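Local coordinates for BMC domain protein (Clostridiales bacterium 1_7_47FAA, PDB 4OLO) that probably forms, as a hexamer, part of the shell of a glycyl-radical-type bacterial microcompartment and is thought to bind an iron-sulfur cluster, at residues B[7-12]-B[33-38]; B[59-64]-B[75-80]; B[1-6]-B[85-90]; B[37-42]-B[71-76]. One frame throughout, in Å; residues are numbered along the deposited sequence.

Contact 1. Residues B[7-12]-B[33-38]; sequences KSPTQG and DAIGLI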
loop_
_atom_site.group_PDB
_atom_site.type_symbol
_atom_site.label_atom_id
_atom_site.label_comp_id
_atom_site.label_asym_id
_atom_site.label_seq_id
_atom_site.Cartn_x
_atom_site.Cartn_y
_atom_site.Cartn_z
ATOM N N LYS B 7 3.283 -11.419 -27.551
ATOM C CA LYS B 7 2.920 -12.119 -28.785
ATOM C C LYS B 7 2.963 -13.618 -28.568
ATOM O O LYS B 7 3.914 -14.134 -27.972
ATOM C CB LYS B 7 3.821 -11.676 -29.945
ATOM C CG LYS B 7 3.530 -10.241 -30.367
ATOM C CD LYS B 7 4.545 -9.675 -31.320
ATOM C CE LYS B 7 4.194 -8.243 -31.633
ATOM N NZ LYS B 7 4.811 -7.784 -32.901
ATOM N N SER B 8 1.906 -14.310 -29.012
ATOM C CA SER B 8 1.698 -15.765 -28.875
ATOM C C SER B 8 1.821 -16.173 -27.398
ATOM O O SER B 8 2.740 -16.910 -27.040
ATOM C CB SER B 8 2.643 -16.557 -29.780
ATOM O OG SER B 8 2.499 -16.140 -31.128
ATOM N N PRO B 9 0.954 -15.644 -26.507
ATOM C CA PRO B 9 1.097 -15.983 -25.079
ATOM C C PRO B 9 0.830 -17.450 -24.792
ATOM O O PRO B 9 0.012 -18.064 -25.475
ATOM C CB PRO B 9 0.055 -15.093 -24.399
ATOM C CG PRO B 9 -0.984 -14.857 -25.472
ATOM C CD PRO B 9 -0.190 -14.727 -26.731
ATOM N N THR B 10 1.502 -18.008 -23.772
ATOM C CA THR B 10 1.266 -19.388 -23.370
ATOM C C THR B 10 -0.027 -19.412 -22.542
ATOM O O THR B 10 -0.489 -18.359 -22.086
ATOM C CB THR B 10 2.456 -19.929 -22.560
ATOM O OG1 THR B 10 2.486 -19.312 -21.276
ATOM C CG2 THR B 10 3.783 -19.738 -23.260
ATOM N N GLN B 11 -0.585 -20.611 -22.312
ATOM C CA GLN B 11 -1.772 -20.770 -21.477
ATOM C C GLN B 11 -1.472 -20.313 -20.031
ATOM O O GLN B 11 -2.296 -19.616 -19.438
ATOM C CB GLN B 11 -2.317 -22.210 -21.539
ATOM C CG GLN B 11 -3.765 -22.365 -21.027
ATOM C CD GLN B 11 -4.729 -21.307 -21.540
ATOM O OE1 GLN B 11 -4.980 -21.166 -22.751
ATOM N NE2 GLN B 11 -5.254 -20.503 -20.620
ATOM N N GLY B 12 -0.263 -20.633 -19.536
ATOM C CA GLY B 12 0.225 -20.233 -18.217
ATOM C C GLY B 12 0.200 -18.732 -18.002
ATOM O O GLY B 12 -0.198 -18.273 -16.927
ATOM N N ASP B 33 -4.020 -14.359 -29.916
ATOM C CA ASP B 33 -2.832 -14.313 -30.757
ATOM C C ASP B 33 -1.834 -13.353 -30.061
ATOM O O ASP B 33 -0.634 -13.593 -30.076
ATOM C CB ASP B 33 -3.274 -13.744 -32.113
ATOM C CG ASP B 33 -2.395 -14.028 -33.298
ATOM O OD1 ASP B 33 -1.373 -13.322 -33.458
ATOM O OD2 ASP B 33 -2.792 -14.869 -34.139
ATOM N N ALA B 34 -2.347 -12.270 -29.451
ATOM C CA ALA B 34 -1.553 -11.273 -28.743
ATOM C C ALA B 34 -2.279 -10.739 -27.498
ATOM O O ALA B 34 -3.503 -10.821 -27.411
ATOM C CB ALA B 34 -1.189 -10.126 -29.673
ATOM N N ILE B 35 -1.506 -10.217 -26.532
ATOM C CA ILE B 35 -2.004 -9.597 -25.307
ATOM C C ILE B 35 -1.313 -8.271 -25.198
ATOM O O ILE B 35 -0.086 -8.245 -25.117
ATOM C CB ILE B 35 -1.787 -10.423 -23.984
ATOM C CG1 ILE B 35 -2.390 -11.834 -24.054
ATOM C CG2 ILE B 35 -2.357 -9.673 -22.769
ATOM C CD1 ILE B 35 -2.098 -12.680 -22.831
ATOM N N GLY B 36 -2.098 -7.192 -25.201
ATOM C CA GLY B 36 -1.622 -5.830 -24.964
ATOM C C GLY B 36 -1.824 -5.508 -23.488
ATOM O O GLY B 36 -2.909 -5.742 -22.935
ATOM N N LEU B 37 -0.784 -5.025 -22.820
ATOM C CA LEU B 37 -0.859 -4.711 -21.382
ATOM C C LEU B 37 -0.603 -3.239 -21.132
ATOM O O LEU B 37 0.307 -2.677 -21.724
ATOM C CB LEU B 37 0.148 -5.557 -20.563
ATOM C CG LEU B 37 -0.012 -7.087 -20.579
ATOM C CD1 LEU B 37 1.200 -7.747 -19.991
ATOM C CD2 LEU B 37 -1.302 -7.549 -19.873
ATOM N N ILE B 38 -1.432 -2.612 -20.297
ATOM C CA ILE B 38 -1.304 -1.198 -19.958
ATOM C C ILE B 38 -1.454 -1.065 -18.456
ATOM O O ILE B 38 -2.429 -1.562 -17.881
ATOM C CB ILE B 38 -2.214 -0.187 -20.758
ATOM C CG1 ILE B 38 -2.218 -0.422 -22.282
ATOM C CG2 ILE B 38 -1.805 1.257 -20.503
ATOM C CD1 ILE B 38 -3.477 -1.013 -22.745
#

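Contact 2. Residues B[59-64]-B[75-80]; sequences TVEDIR and AIFGDT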
loop_
_atom_site.group_PDB
_atom_site.type_symbol
_atom_site.label_atom_id
_atom_site.label_comp_id
_atom_site.label_asym_id
_atom_site.label_seq_id
_atom_site.Cartn_x
_atom_site.Cartn_y
_atom_site.Cartn_z
ATOM N N THR B 59 -10.735 -7.843 -27.058
ATOM C CA THR B 59 -11.431 -8.083 -25.806
ATOM C C THR B 59 -10.615 -7.398 -24.717
ATOM O O THR B 59 -9.394 -7.417 -24.753
ATOM C CB THR B 59 -11.810 -9.542 -25.547
ATOM O OG1 THR B 59 -10.793 -10.478 -25.849
ATOM C CG2 THR B 59 -13.104 -9.900 -26.210
ATOM N N VAL B 60 -11.298 -6.729 -23.804
ATOM C CA VAL B 60 -10.716 -5.953 -22.719
ATOM C C VAL B 60 -10.979 -6.655 -21.372
ATOM O O VAL B 60 -12.112 -7.061 -21.091
ATOM C CB VAL B 60 -11.346 -4.525 -22.739
ATOM C CG1 VAL B 60 -10.704 -3.621 -21.697
ATOM C CG2 VAL B 60 -11.247 -3.905 -24.115
ATOM N N GLU B 61 -9.943 -6.766 -20.544
ATOM C CA GLU B 61 -10.023 -7.297 -19.179
ATOM C C GLU B 61 -9.337 -6.369 -18.204
ATOM O O GLU B 61 -8.190 -5.955 -18.431
ATOM C CB GLU B 61 -9.402 -8.703 -19.053
ATOM C CG GLU B 61 -10.079 -9.785 -19.879
ATOM C CD GLU B 61 -11.521 -10.126 -19.559
ATOM O OE1 GLU B 61 -11.976 -9.837 -18.427
ATOM O OE2 GLU B 61 -12.189 -10.706 -20.445
ATOM N N ASP B 62 -10.039 -6.041 -17.111
ATOM C CA ASP B 62 -9.473 -5.255 -16.007
ATOM C C ASP B 62 -8.893 -6.263 -15.033
ATOM O O ASP B 62 -9.596 -7.140 -14.550
ATOM C CB ASP B 62 -10.523 -4.344 -15.329
ATOM C CG ASP B 62 -11.778 -5.044 -14.862
ATOM O OD1 ASP B 62 -12.382 -5.785 -15.675
ATOM O OD2 ASP B 62 -12.172 -4.837 -13.692
ATOM N N ILE B 63 -7.599 -6.223 -14.853
ATOM C CA ILE B 63 -6.905 -7.163 -13.965
ATOM C C ILE B 63 -6.968 -6.608 -12.525
ATOM O O ILE B 63 -6.472 -5.505 -12.260
ATOM C CB ILE B 63 -5.460 -7.480 -14.504
ATOM C CG1 ILE B 63 -5.453 -7.874 -16.017
ATOM C CG2 ILE B 63 -4.714 -8.501 -13.648
ATOM C CD1 ILE B 63 -6.493 -8.939 -16.512
ATOM N N ARG B 64 -7.676 -7.332 -11.635
ATOM C CA ARG B 64 -7.876 -6.934 -10.237
ATOM C C ARG B 64 -7.161 -7.855 -9.266
ATOM O O ARG B 64 -5.943 -8.004 -9.350
ATOM C CB ARG B 64 -9.373 -6.821 -9.906
ATOM C CG ARG B 64 -10.060 -5.719 -10.714
ATOM C CD ARG B 64 -11.497 -5.432 -10.307
ATOM N NE ARG B 64 -11.665 -4.087 -9.739
ATOM C CZ ARG B 64 -11.869 -2.973 -10.442
ATOM N NH1 ARG B 64 -11.916 -3.014 -11.768
ATOM N NH2 ARG B 64 -12.012 -1.809 -9.824
ATOM N N ALA B 75 -5.662 -5.511 -19.628
ATOM C CA ALA B 75 -5.239 -6.504 -20.614
ATOM C C ALA B 75 -6.204 -6.478 -21.797
ATOM O O ALA B 75 -7.424 -6.424 -21.605
ATOM C CB ALA B 75 -5.185 -7.882 -19.995
ATOM N N ILE B 76 -5.642 -6.436 -23.013
ATOM C CA ILE B 76 -6.323 -6.352 -24.314
ATOM C C ILE B 76 -5.938 -7.632 -25.076
ATOM O O ILE B 76 -4.752 -7.881 -25.300
ATOM C CB ILE B 76 -5.818 -5.053 -25.059
ATOM C CG1 ILE B 76 -6.232 -3.734 -24.402
ATOM C CG2 ILE B 76 -6.088 -5.031 -26.527
ATOM C CD1 ILE B 76 -7.533 -3.772 -23.653
ATOM N N PHE B 77 -6.918 -8.415 -25.485
ATOM C CA PHE B 77 -6.695 -9.684 -26.184
ATOM C C PHE B 77 -7.243 -9.652 -27.616
ATOM O O PHE B 77 -8.341 -9.145 -27.852
ATOM C CB PHE B 77 -7.426 -10.823 -25.434
ATOM C CG PHE B 77 -7.029 -11.040 -23.999
ATOM C CD1 PHE B 77 -7.589 -10.268 -22.980
ATOM C CD2 PHE B 77 -6.129 -12.049 -23.653
ATOM C CE1 PHE B 77 -7.227 -10.475 -21.648
ATOM C CE2 PHE B 77 -5.770 -12.265 -22.308
ATOM C CZ PHE B 77 -6.322 -11.473 -21.317
ATOM N N GLY B 78 -6.516 -10.277 -28.532
ATOM C CA GLY B 78 -6.912 -10.413 -29.926
ATOM C C GLY B 78 -5.744 -10.737 -30.836
ATOM O O GLY B 78 -4.670 -11.143 -30.376
ATOM N N ASP B 79 -5.938 -10.522 -32.142
ATOM C CA ASP B 79 -4.879 -10.740 -33.126
ATOM C C ASP B 79 -3.919 -9.589 -32.962
ATOM O O ASP B 79 -4.342 -8.539 -32.497
ATOM C CB ASP B 79 -5.459 -10.796 -34.558
ATOM C CG ASP B 79 -6.207 -9.540 -34.978
ATOM O OD1 ASP B 79 -7.365 -9.366 -34.544
ATOM O OD2 ASP B 79 -5.629 -8.730 -35.739
ATOM N N THR B 80 -2.636 -9.781 -33.307
ATOM C CA THR B 80 -1.572 -8.775 -33.191
ATOM C C THR B 80 -1.959 -7.415 -33.767
ATOM O O THR B 80 -1.807 -6.407 -33.078
ATOM C CB THR B 80 -0.255 -9.298 -33.809
ATOM O OG1 THR B 80 0.050 -10.565 -33.232
ATOM C CG2 THR B 80 0.921 -8.333 -33.598
#

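Contact 3. Residues B[1-6]-B[85-90]; sequences MEYRII and AAMDEI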
loop_
_atom_site.group_PDB
_atom_site.type_symbol
_atom_site.label_atom_id
_atom_site.label_comp_id
_atom_site.label_asym_id
_atom_site.label_seq_id
_atom_site.Cartn_x
_atom_site.Cartn_y
_atom_site.Cartn_z
ATOM N N MET B 1 1.896 6.188 -18.366
ATOM C CA MET B 1 1.490 4.781 -18.328
ATOM C C MET B 1 2.600 3.878 -18.886
ATOM O O MET B 1 3.425 4.348 -19.662
ATOM C CB MET B 1 0.201 4.572 -19.162
ATOM C CG MET B 1 -0.934 5.495 -18.799
ATOM S SD MET B 1 -2.542 4.741 -19.144
ATOM C CE MET B 1 -2.738 5.090 -20.914
ATOM N N GLU B 2 2.597 2.582 -18.528
ATOM C CA GLU B 2 3.496 1.583 -19.095
ATOM C C GLU B 2 2.706 0.746 -20.103
ATOM O O GLU B 2 1.578 0.352 -19.820
ATOM C CB GLU B 2 4.039 0.650 -18.023
ATOM C CG GLU B 2 5.204 1.189 -17.230
ATOM C CD GLU B 2 5.737 0.121 -16.296
ATOM O OE1 GLU B 2 5.190 -0.013 -15.177
ATOM O OE2 GLU B 2 6.621 -0.656 -16.728
ATOM N N TYR B 3 3.317 0.439 -21.242
ATOM C CA TYR B 3 2.698 -0.329 -22.325
ATOM C C TYR B 3 3.574 -1.487 -22.696
ATOM O O TYR B 3 4.768 -1.305 -22.920
ATOM C CB TYR B 3 2.546 0.554 -23.587
ATOM C CG TYR B 3 1.685 1.785 -23.414
ATOM C CD1 TYR B 3 2.209 2.955 -22.858
ATOM C CD2 TYR B 3 0.363 1.806 -23.866
ATOM C CE1 TYR B 3 1.430 4.100 -22.721
ATOM C CE2 TYR B 3 -0.417 2.958 -23.762
ATOM C CZ TYR B 3 0.118 4.092 -23.168
ATOM O OH TYR B 3 -0.644 5.219 -23.090
ATOM N N ARG B 4 2.991 -2.676 -22.824
ATOM C CA ARG B 4 3.719 -3.876 -23.250
ATOM C C ARG B 4 2.805 -4.726 -24.084
ATOM O O ARG B 4 1.591 -4.682 -23.913
ATOM C CB ARG B 4 4.249 -4.714 -22.052
ATOM C CG ARG B 4 5.206 -3.989 -21.098
ATOM C CD ARG B 4 6.573 -3.753 -21.710
ATOM N NE ARG B 4 7.364 -4.974 -21.707
ATOM C CZ ARG B 4 8.209 -5.288 -20.739
ATOM N NH1 ARG B 4 8.392 -4.462 -19.717
ATOM N NH2 ARG B 4 8.886 -6.427 -20.787
ATOM N N ILE B 5 3.377 -5.530 -24.958
ATOM C CA ILE B 5 2.619 -6.489 -25.751
ATOM C C ILE B 5 3.278 -7.880 -25.591
ATOM O O ILE B 5 4.506 -7.982 -25.593
ATOM C CB ILE B 5 2.488 -6.030 -27.248
ATOM C CG1 ILE B 5 1.493 -6.926 -28.003
ATOM C CG2 ILE B 5 3.869 -5.974 -27.959
ATOM C CD1 ILE B 5 1.047 -6.434 -29.342
ATOM N N ILE B 6 2.469 -8.930 -25.430
ATOM C CA ILE B 6 2.971 -10.304 -25.390
ATOM C C ILE B 6 2.404 -10.996 -26.641
ATOM O O ILE B 6 1.194 -11.125 -26.772
ATOM C CB ILE B 6 2.617 -11.077 -24.089
ATOM C CG1 ILE B 6 3.214 -10.429 -22.843
ATOM C CG2 ILE B 6 2.996 -12.558 -24.205
ATOM C CD1 ILE B 6 2.554 -10.896 -21.511
ATOM N N ALA B 85 -3.130 -1.830 -32.951
ATOM C CA ALA B 85 -3.959 -0.679 -33.343
ATOM C C ALA B 85 -4.658 -0.068 -32.124
ATOM O O ALA B 85 -4.706 1.168 -32.029
ATOM C CB ALA B 85 -4.980 -1.088 -34.390
ATOM N N ALA B 86 -5.191 -0.930 -31.193
ATOM C CA ALA B 86 -5.869 -0.478 -29.986
ATOM C C ALA B 86 -4.855 0.215 -29.049
ATOM O O ALA B 86 -5.169 1.278 -28.514
ATOM C CB ALA B 86 -6.573 -1.636 -29.291
ATOM N N MET B 87 -3.633 -0.358 -28.889
ATOM C CA MET B 87 -2.539 0.198 -28.067
ATOM C C MET B 87 -2.161 1.593 -28.588
ATOM O O MET B 87 -2.037 2.525 -27.784
ATOM C CB MET B 87 -1.288 -0.693 -28.105
ATOM C CG MET B 87 -1.470 -2.101 -27.581
ATOM S SD MET B 87 -1.765 -2.171 -25.826
ATOM C CE MET B 87 -0.001 -2.022 -25.192
ATOM N N ASP B 88 -1.983 1.736 -29.924
ATOM C CA ASP B 88 -1.653 3.011 -30.579
ATOM C C ASP B 88 -2.724 4.067 -30.292
ATOM O O ASP B 88 -2.384 5.205 -29.999
ATOM C CB ASP B 88 -1.525 2.851 -32.112
ATOM C CG ASP B 88 -0.328 2.061 -32.640
ATOM O OD1 ASP B 88 0.496 1.580 -31.810
ATOM O OD2 ASP B 88 -0.251 1.857 -33.881
ATOM N N GLU B 89 -4.001 3.690 -30.387
ATOM C CA GLU B 89 -5.132 4.577 -30.125
ATOM C C GLU B 89 -5.149 5.078 -28.695
ATOM O O GLU B 89 -5.367 6.272 -28.473
ATOM C CB GLU B 89 -6.458 3.888 -30.444
ATOM C CG GLU B 89 -7.227 4.536 -31.581
ATOM C CD GLU B 89 -7.358 6.057 -31.557
ATOM O OE1 GLU B 89 -8.101 6.581 -30.694
ATOM O OE2 GLU B 89 -6.712 6.719 -32.404
ATOM N N ILE B 90 -4.906 4.161 -27.725
ATOM C CA ILE B 90 -4.859 4.461 -26.290
ATOM C C ILE B 90 -3.751 5.479 -26.012
ATOM O O ILE B 90 -4.001 6.479 -25.337
ATOM C CB ILE B 90 -4.714 3.180 -25.435
ATOM C CG1 ILE B 90 -5.994 2.318 -25.499
ATOM C CG2 ILE B 90 -4.371 3.539 -23.996
ATOM C CD1 ILE B 90 -5.795 0.857 -25.176
#

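Contact 4. Residues B[37-42]-B[71-76]; sequences LIQGRM and MILLAI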
loop_
_atom_site.group_PDB
_atom_site.type_symbol
_atom_site.label_atom_id
_atom_site.label_comp_id
_atom_site.label_asym_id
_atom_site.label_seq_id
_atom_site.Cartn_x
_atom_site.Cartn_y
_atom_site.Cartn_z
ATOM N N LEU B 37 -0.784 -5.025 -22.820
ATOM C CA LEU B 37 -0.859 -4.711 -21.382
ATOM C C LEU B 37 -0.603 -3.239 -21.132
ATOM O O LEU B 37 0.307 -2.677 -21.724
ATOM C CB LEU B 37 0.148 -5.557 -20.563
ATOM C CG LEU B 37 -0.012 -7.087 -20.579
ATOM C CD1 LEU B 37 1.200 -7.747 -19.991
ATOM C CD2 LEU B 37 -1.302 -7.549 -19.873
ATOM N N ILE B 38 -1.432 -2.612 -20.297
ATOM C CA ILE B 38 -1.304 -1.198 -19.958
ATOM C C ILE B 38 -1.454 -1.065 -18.456
ATOM O O ILE B 38 -2.429 -1.562 -17.881
ATOM C CB ILE B 38 -2.214 -0.187 -20.758
ATOM C CG1 ILE B 38 -2.218 -0.422 -22.282
ATOM C CG2 ILE B 38 -1.805 1.257 -20.503
ATOM C CD1 ILE B 38 -3.477 -1.013 -22.745
ATOM N N GLN B 39 -0.461 -0.440 -17.815
ATOM C CA GLN B 39 -0.461 -0.209 -16.375
ATOM C C GLN B 39 -0.324 1.282 -16.118
ATOM O O GLN B 39 0.529 1.941 -16.713
ATOM C CB GLN B 39 0.673 -0.972 -15.682
ATOM C CG GLN B 39 0.490 -1.086 -14.165
ATOM C CD GLN B 39 1.542 -1.951 -13.489
ATOM O OE1 GLN B 39 1.808 -3.092 -13.867
ATOM N NE2 GLN B 39 2.147 -1.439 -12.446
ATOM N N GLY B 40 -1.156 1.787 -15.226
ATOM C CA GLY B 40 -1.145 3.182 -14.827
ATOM C C GLY B 40 -2.027 3.415 -13.625
ATOM O O GLY B 40 -2.428 2.466 -12.948
ATOM N N ARG B 41 -2.334 4.690 -13.355
ATOM C CA ARG B 41 -3.243 5.093 -12.305
ATOM C C ARG B 41 -4.649 4.692 -12.746
ATOM O O ARG B 41 -4.916 4.612 -13.963
ATOM C CB ARG B 41 -3.120 6.593 -12.073
ATOM C CG ARG B 41 -1.835 6.962 -11.322
ATOM C CD ARG B 41 -1.644 8.450 -11.102
ATOM N NE ARG B 41 -1.843 9.242 -12.323
ATOM C CZ ARG B 41 -0.883 9.610 -13.170
ATOM N NH1 ARG B 41 0.378 9.249 -12.956
ATOM N NH2 ARG B 41 -1.178 10.336 -14.241
ATOM N N MET B 42 -5.536 4.386 -11.786
ATOM C CA MET B 42 -6.871 3.930 -12.155
ATOM C C MET B 42 -7.630 4.822 -13.123
ATOM O O MET B 42 -8.219 4.307 -14.074
ATOM C CB MET B 42 -7.725 3.534 -10.956
ATOM C CG MET B 42 -8.725 2.462 -11.319
ATOM S SD MET B 42 -10.068 2.399 -10.128
ATOM C CE MET B 42 -9.596 0.927 -9.142
ATOM N N MET B 71 -8.333 -2.494 -9.365
ATOM C CA MET B 71 -7.793 -2.646 -10.718
ATOM C C MET B 71 -6.311 -2.284 -10.754
ATOM O O MET B 71 -5.944 -1.139 -10.456
ATOM C CB MET B 71 -8.588 -1.805 -11.729
ATOM C CG MET B 71 -8.144 -2.005 -13.153
ATOM S SD MET B 71 -9.011 -0.929 -14.318
ATOM C CE MET B 71 -8.230 -1.427 -15.821
ATOM N N ILE B 72 -5.468 -3.258 -11.137
ATOM C CA ILE B 72 -4.010 -3.095 -11.210
ATOM C C ILE B 72 -3.515 -2.825 -12.650
ATOM O O ILE B 72 -2.630 -1.988 -12.866
ATOM C CB ILE B 72 -3.303 -4.344 -10.567
ATOM C CG1 ILE B 72 -3.670 -4.486 -9.075
ATOM C CG2 ILE B 72 -1.774 -4.315 -10.747
ATOM C CD1 ILE B 72 -3.853 -5.867 -8.642
ATOM N N LEU B 73 -4.092 -3.537 -13.619
ATOM C CA LEU B 73 -3.621 -3.594 -14.982
ATOM C C LEU B 73 -4.794 -3.774 -15.936
ATOM O O LEU B 73 -5.836 -4.309 -15.560
ATOM C CB LEU B 73 -2.732 -4.866 -14.988
ATOM C CG LEU B 73 -1.824 -5.225 -16.122
ATOM C CD1 LEU B 73 -0.690 -4.233 -16.250
ATOM C CD2 LEU B 73 -1.223 -6.572 -15.857
ATOM N N LEU B 74 -4.602 -3.340 -17.171
ATOM C CA LEU B 74 -5.573 -3.480 -18.248
ATOM C C LEU B 74 -4.953 -4.418 -19.313
ATOM O O LEU B 74 -3.819 -4.197 -19.756
ATOM C CB LEU B 74 -5.952 -2.101 -18.842
ATOM C CG LEU B 74 -7.023 -2.099 -19.924
ATOM C CD1 LEU B 74 -8.414 -2.292 -19.321
ATOM C CD2 LEU B 74 -6.965 -0.830 -20.770
ATOM N N ALA B 75 -5.662 -5.511 -19.628
ATOM C CA ALA B 75 -5.239 -6.504 -20.614
ATOM C C ALA B 75 -6.204 -6.478 -21.797
ATOM O O ALA B 75 -7.424 -6.424 -21.605
ATOM C CB ALA B 75 -5.185 -7.882 -19.995
ATOM N N ILE B 76 -5.642 -6.436 -23.013
ATOM C CA ILE B 76 -6.323 -6.352 -24.314
ATOM C C ILE B 76 -5.938 -7.632 -25.076
ATOM O O ILE B 76 -4.752 -7.881 -25.300
ATOM C CB ILE B 76 -5.818 -5.053 -25.059
ATOM C CG1 ILE B 76 -6.232 -3.734 -24.402
ATOM C CG2 ILE B 76 -6.088 -5.031 -26.527
ATOM C CD1 ILE B 76 -7.533 -3.772 -23.653
#

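Contact 1. Residues B[7-12]-B[33-38]
The edge strand 2-7 of the four-stranded BMC sheet ends here against the start of strand 34-39. Lys-7 and Ala-34 form an antiparallel non-hydrogen-bonded pair, and one step on the backbone bond from Ser-8 N to Asp-33 O (2.8 Å, 151° at the hydrogen) closes the strand pairing. Ser-8, in the left-handed region (phi 54°, psi 61°), then turns the chain away from the sheet towards helix 11-17.

The close-packed part lies beyond this turn. Ile-35 sends its CG1 branch, anti to its own carbonyl carbon, obliquely across the pyrrolidine of Pro-9. The rigid ring and the branched chain give an apolar contact without polar atoms to satisfy, and Ile-14 of helix 11-17 touches both.

The other side is looser and faces solvent. Lys-7 and Asp-33 have their polar ends there, engaged with Glu-84 and Thr-80 respectively, while Ser-8 O accepts a hydrogen bond from Lys-54 of the second subunit. Asp-33 and Ala-34 also form a classic beta bulge opposite Gly-78. In the tight part, Ile-35 CD1 rests 3.6 Å from both CB and CG of Pro-9.

Contact 2. Residues B[59-64]-B[75-80]
A beta hairpin, strand 58-63 running back against strand 73-78, brings these residues together along one margin of the sheet. Thr-59 and Phe-77 form a hydrogen-bonded antiparallel pair: Thr-59 N reaches Phe-77 O, and Phe-77 N reaches Thr-59 O, each at 2.8 Å. Glu-61 and Ala-75 repeat the pattern. Their bond from Ala-75 N to Glu-61 O is nearly straight, 175° at the hydrogen, and meets the carbonyl almost along its axis. Between them Val-60 and Ile-76 make a non-hydrogen-bonded pair, with Val-60 CA and Ile-76 CA giving C-H...O contacts to carbonyls across the strands.

In the BMC domain this hairpin sits over helix 42-53, and the two faces of the sheet differ accordingly. On the face of Val-60 and Ile-76 the side chains lie side by side, pointing the same way. Ile-76 CD1 fits against both methyls of Val-60, 3.7 Å from CG1 and from CG2, and Ala-52 of the helix touches both residues.

The face of Thr-59, Glu-61, Ala-75 and Phe-77 is more mixed. Glu-61 crosses Phe-77 at about a right angle, and its methylene CG lies 3.4 Å from Phe-77 CE1. A bend at chi2 (-63°) carries the carboxylate away, so aliphatic carbon meets the ring while the charged end is turned away from the hairpin partner. Thr-59 OG1 makes a weak 3.4 Å bond to Phe-77 O. Small Ala-75 offers its CB to Ile-63 CD1 at 3.9 Å.

Contact 3. Residues B[1-6]-B[85-90]
Strand 2-6 runs almost exactly antiparallel to helix 85-90, their axes 176° apart in direction and 10.3 Å apart at closest approach, a spacing bridged here by side chains. This is the layering of sheet on helix in the alpha/beta BMC fold, with the edge strand lying against helix 80-95.

Met-87 carries most of the contact. Bent at both chi2 and chi3, its flexible thioether curls so that the terminal CE comes up under the strand backbone, 3.4 Å from Arg-4 O. The same methyl lies 4.0 Å from Tyr-3 CB, at the ring's edge and near its plane, as the two side chains slide past one another in opposite directions.

One helical turn on, Ile-90 presents CG2, the branch anti to its backbone N. This methyl approaches the Tyr-3 ring near its plane as well, 4.0 Å from Tyr-3 CE2, and Met-1 CE closes over it at 3.8 Å from Ile-90 CG2, the two chains crossing at about a right angle. Ala-48 and Val-51 of helix 42-53 pack against Ile-90 too.

Glu-2 and Arg-4 form salt bridges with Arg-41 and Glu-94 of the second subunit, Arg-4 pointing away from the helix. With no hydrogen bond between strand and helix, the contact rests on van der Waals packing of methyl groups against a ring edge and the strand backbone, and on burial of apolar surface.

Contact 4. Residues B[37-42]-B[71-76]
Leu-37 and Leu-73 cross obliquely, tip to tip, while Ile-38 and Leu-74 lie side by side pointing the same way, and this difference separates the two faces of the paired strands. On the first face Leu-37 CD2 stands 4.1 Å from Leu-73 CD2 and 3.9 Å from Ala-75 CB; the small alanine lets the branched leucine settle beside its strand. On the second, Ile-38 CD1 meets Leu-74 CD2 at 4.0 Å and also touches the CG1 of Ile-76.

The backbone fixes this arrangement. Ile-38 and Leu-74 form an antiparallel hydrogen-bonded pair, with Ile-38 N giving to Leu-74 O and Leu-74 N to Ile-38 O, both at 2.9 Å. Towards the end of the strands, Gln-39 holds its aliphatic chain extended across Leu-73, Gln-39 CB lying 3.6 Å from Leu-73 CD1. Its amide oxygen is bonded to Ile-43 N of the second subunit, so glutamine suits a place where a greasy stem must end in a polar tip.

Beyond the strands, Met-42 crosses Met-71 obliquely, its chi3 bend bringing Met-42 CE to 3.9 Å from Met-71 CB. Ile-72 and Leu-73 both face Ile-63 in a classic beta bulge.

Strands 34-39 and 73-78 are the central pair of the BMC sheet. Helix 42-53 lies against Leu-74 and Ile-76, helix 80-95 reaches Ile-38 and Ile-76, and strands 2-7 and 58-63 flank the pair.

In the fold
Contacts 1, 2 and 4 join neighbouring strands of a single sheet, whereas contact 3 sets its edge strand against helix 80-95. Contact 4 is the most buried, its strands being the central pair. It shares Leu-37 and Ile-38 with contact 1 and Ala-75 and Ile-76 with contact 2. Contacts 1 and 2 lie partly open, and their polar and charged residues gather at the more exposed margins; contact 3 is a surface contact made without any hydrogen bond. Contacts 1, 3 and 4 also meet the second subunit through polar bonds, contact 2 by packing. An edge strand contributed from the N-terminus is consistent with a circularly permuted BMC domain.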